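PDB 3BKN: bacterioferritin from Mycobacterium smegmatis str. MC2 155, which probably oxidises iron(II) with dioxygen at a dinuclear centre and stores the product as a ferric oxide mineral inside a hollow, haem-binding shell of 24 subunits. Local coordinates for residues 1-5 with 63-67. Sequence-based numbering, arbitrary orientation.
Sequences MQGDP and LLLDG
The extended N-terminal tail, residues 1-4, lies across the C-terminal end of helix 38-64, with Gly3 CA 4.5 Å from Leu65 CA. Gln2 to Asp4 have extended phi/psi, Met1 psi is 154°, and Pro5 (-58/-31) opens helix 5-34. Across from them a Schellman motif ends the helix: Leu65 leaves helical geometry at -92/15, Asp66 is the C-prime residue at 58/34, Asp66 N donates to Leu63 O (2.9 Å), and Gly67 N reaches back to Ile62 O. The turn leaves Leu65 O facing the tail, where Gly3 N donates to it (3.0 Å, 157°), the one hydrogen bond between the segments. Gly3 suits this close approach, since an ideal CB there would stand 2.7 Å from Leu65 CB. Met1 (chi1 m, chi2 146°, chi3 p) brings its thioether over two leucines: SD is 3.7 Å from CD2 of Leu64 (tt), and CE is 3.7 Å from CD2 of Leu65 (mt). Asp66, chi1 m, directs its CB toward the tail, and its OD2 forms a long salt bridge with Met1 N (3.9 Å); the nearest atom of its side chain is about 3 Å from a bound magnesium ion. Gln2 turns its CB away from the turn. Asp4 (chi1 t) is the N-cap of helix 5-34, OD1 accepting from Val7 N. The contact thus joins the start of helix 5-34 to the end of helix 38-64 at one end of the ferritin-like four-helix bundle, where Met1 N is also hydrogen-bonded to Glu135 OE1 of a second subunit and its side chain packs on Tyr95 of the same neighbour.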
ATOM      1  N   MET A   1      28.611  25.776 -38.674  1.00 60.78           N
ATOM      2  CA  MET A   1      28.016  26.363 -39.906  1.00 61.97           C
ATOM      3  C   MET A   1      28.236  27.847 -39.899  1.00 60.78           C
ATOM      4  O   MET A   1      28.346  28.452 -38.847  1.00 61.56           O
ATOM      5  CB  MET A   1      26.512  26.162 -39.887  1.00 62.66           C
ATOM      6  CG  MET A   1      26.039  24.801 -40.291  1.00 63.47           C
ATOM      7  SD  MET A   1      24.564  24.360 -39.372  1.00 63.77           S
ATOM      8  CE  MET A   1      23.427  25.670 -39.912  1.00 65.95           C
ATOM      9  N   GLN A   2      28.263  28.456 -41.063  1.00 59.66           N
ATOM     10  CA  GLN A   2      28.363  29.900 -41.086  1.00 59.01           C
ATOM     11  C   GLN A   2      27.010  30.490 -41.394  1.00 56.86           C
ATOM     12  O   GLN A   2      26.401  30.181 -42.384  1.00 56.25           O
ATOM     13  CB  GLN A   2      29.461  30.401 -42.029  1.00 60.88           C
ATOM     14  CG  GLN A   2      30.897  30.279 -41.445  1.00 63.13           C
ATOM     15  CD  GLN A   2      31.759  31.498 -41.797  1.00 66.97           C
ATOM     16  OE1 GLN A   2      31.314  32.642 -41.632  1.00 68.44           O
ATOM     17  NE2 GLN A   2      32.989  31.259 -42.293  1.00 66.59           N
ATOM     18  N   GLY A   3      26.508  31.318 -40.503  1.00 55.49           N
ATOM     19  CA  GLY A   3      25.239  31.947 -40.758  1.00 53.35           C
ATOM     20  C   GLY A   3      25.394  33.084 -41.737  1.00 52.39           C
ATOM     21  O   GLY A   3      26.467  33.666 -41.894  1.00 52.73           O
ATOM     22  N   ASP A   4      24.309  33.416 -42.396  1.00 51.51           N
ATOM     23  CA  ASP A   4      24.257  34.627 -43.158  1.00 51.48           C
ATOM     24  C   ASP A   4      24.516  35.876 -42.283  1.00 50.96           C
ATOM     25  O   ASP A   4      23.925  36.022 -41.236  1.00 50.75           O
ATOM     26  CB  ASP A   4      22.948  34.689 -43.949  1.00 51.83           C
ATOM     27  CG  ASP A   4      22.721  36.044 -44.565  1.00 55.74           C
ATOM     28  OD1 ASP A   4      22.251  36.932 -43.812  1.00 57.56           O
ATOM     29  OD2 ASP A   4      23.042  36.244 -45.776  1.00 57.17           O
ATOM     30  N   PRO A   5      25.456  36.749 -42.699  1.00 51.28           N
ATOM     31  CA  PRO A   5      25.776  37.896 -41.837  1.00 50.82           C
ATOM     32  C   PRO A   5      24.585  38.845 -41.491  1.00 50.75           C
ATOM     33  O   PRO A   5      24.594  39.435 -40.393  1.00 51.70           O
ATOM     34  CB  PRO A   5      26.916  38.591 -42.586  1.00 50.43           C
ATOM     35  CG  PRO A   5      26.813  38.077 -44.027  1.00 50.47           C
ATOM     36  CD  PRO A   5      26.303  36.698 -43.914  1.00 50.24           C
ATOM     37  N   LEU A  63      25.340  31.085 -31.751  1.00 42.65           N
ATOM     38  CA  LEU A  63      26.534  30.252 -31.588  1.00 42.98           C
ATOM     39  C   LEU A  63      26.608  29.151 -32.632  1.00 43.44           C
ATOM     40  O   LEU A  63      27.635  28.941 -33.240  1.00 44.54           O
ATOM     41  CB  LEU A  63      26.556  29.662 -30.171  1.00 42.01           C
ATOM     42  CG  LEU A  63      26.992  30.719 -29.164  1.00 39.40           C
ATOM     43  CD1 LEU A  63      26.802  30.170 -27.799  1.00 37.39           C
ATOM     44  CD2 LEU A  63      28.464  31.197 -29.436  1.00 36.49           C
ATOM     45  N   LEU A  64      25.496  28.486 -32.857  1.00 44.36           N
ATOM     46  CA  LEU A  64      25.408  27.459 -33.867  1.00 45.28           C
ATOM     47  C   LEU A  64      25.770  28.027 -35.265  1.00 45.98           C
ATOM     48  O   LEU A  64      26.359  27.326 -36.087  1.00 47.34           O
ATOM     49  CB  LEU A  64      24.014  26.815 -33.803  1.00 45.34           C
ATOM     50  CG  LEU A  64      23.792  25.563 -34.616  1.00 46.81           C
ATOM     51  CD1 LEU A  64      22.426  24.872 -34.301  1.00 45.46           C
ATOM     52  CD2 LEU A  64      23.918  25.948 -36.103  1.00 47.88           C
ATOM     53  N   LEU A  65      25.464  29.301 -35.522  1.00 45.65           N
ATOM     54  CA  LEU A  65      25.770  29.903 -36.810  1.00 44.84           C
ATOM     55  C   LEU A  65      27.148  30.584 -36.807  1.00 46.04           C
ATOM     56  O   LEU A  65      27.470  31.361 -37.712  1.00 46.81           O
ATOM     57  CB  LEU A  65      24.643  30.864 -37.228  1.00 43.14           C
ATOM     58  CG  LEU A  65      23.234  30.296 -37.526  1.00 41.80           C
ATOM     59  CD1 LEU A  65      22.202  31.347 -37.995  1.00 40.16           C
ATOM     60  CD2 LEU A  65      23.250  29.131 -38.507  1.00 39.55           C
ATOM     61  N   ASP A  66      27.953  30.269 -35.795  1.00 46.78           N
ATOM     62  CA  ASP A  66      29.320  30.786 -35.578  1.00 48.14           C
ATOM     63  C   ASP A  66      29.411  32.256 -35.480  1.00 48.05           C
ATOM     64  O   ASP A  66      30.393  32.819 -35.943  1.00 48.57           O
ATOM     65  CB  ASP A  66      30.315  30.391 -36.651  1.00 48.84           C
ATOM     66  CG  ASP A  66      30.697  28.946 -36.591  1.00 53.87           C
ATOM     67  OD1 ASP A  66      30.456  28.250 -35.574  1.00 57.16           O
ATOM     68  OD2 ASP A  66      31.244  28.487 -37.600  1.00 56.75           O
ATOM     69  N   GLY A  67      28.389  32.884 -34.907  1.00 47.81           N
ATOM     70  CA  GLY A  67      28.368  34.330 -34.668  1.00 46.97           C
ATOM     71  C   GLY A  67      28.833  34.614 -33.267  1.00 47.29           C
ATOM     72  O   GLY A  67      29.178  33.695 -32.500  1.00 46.56           O
TER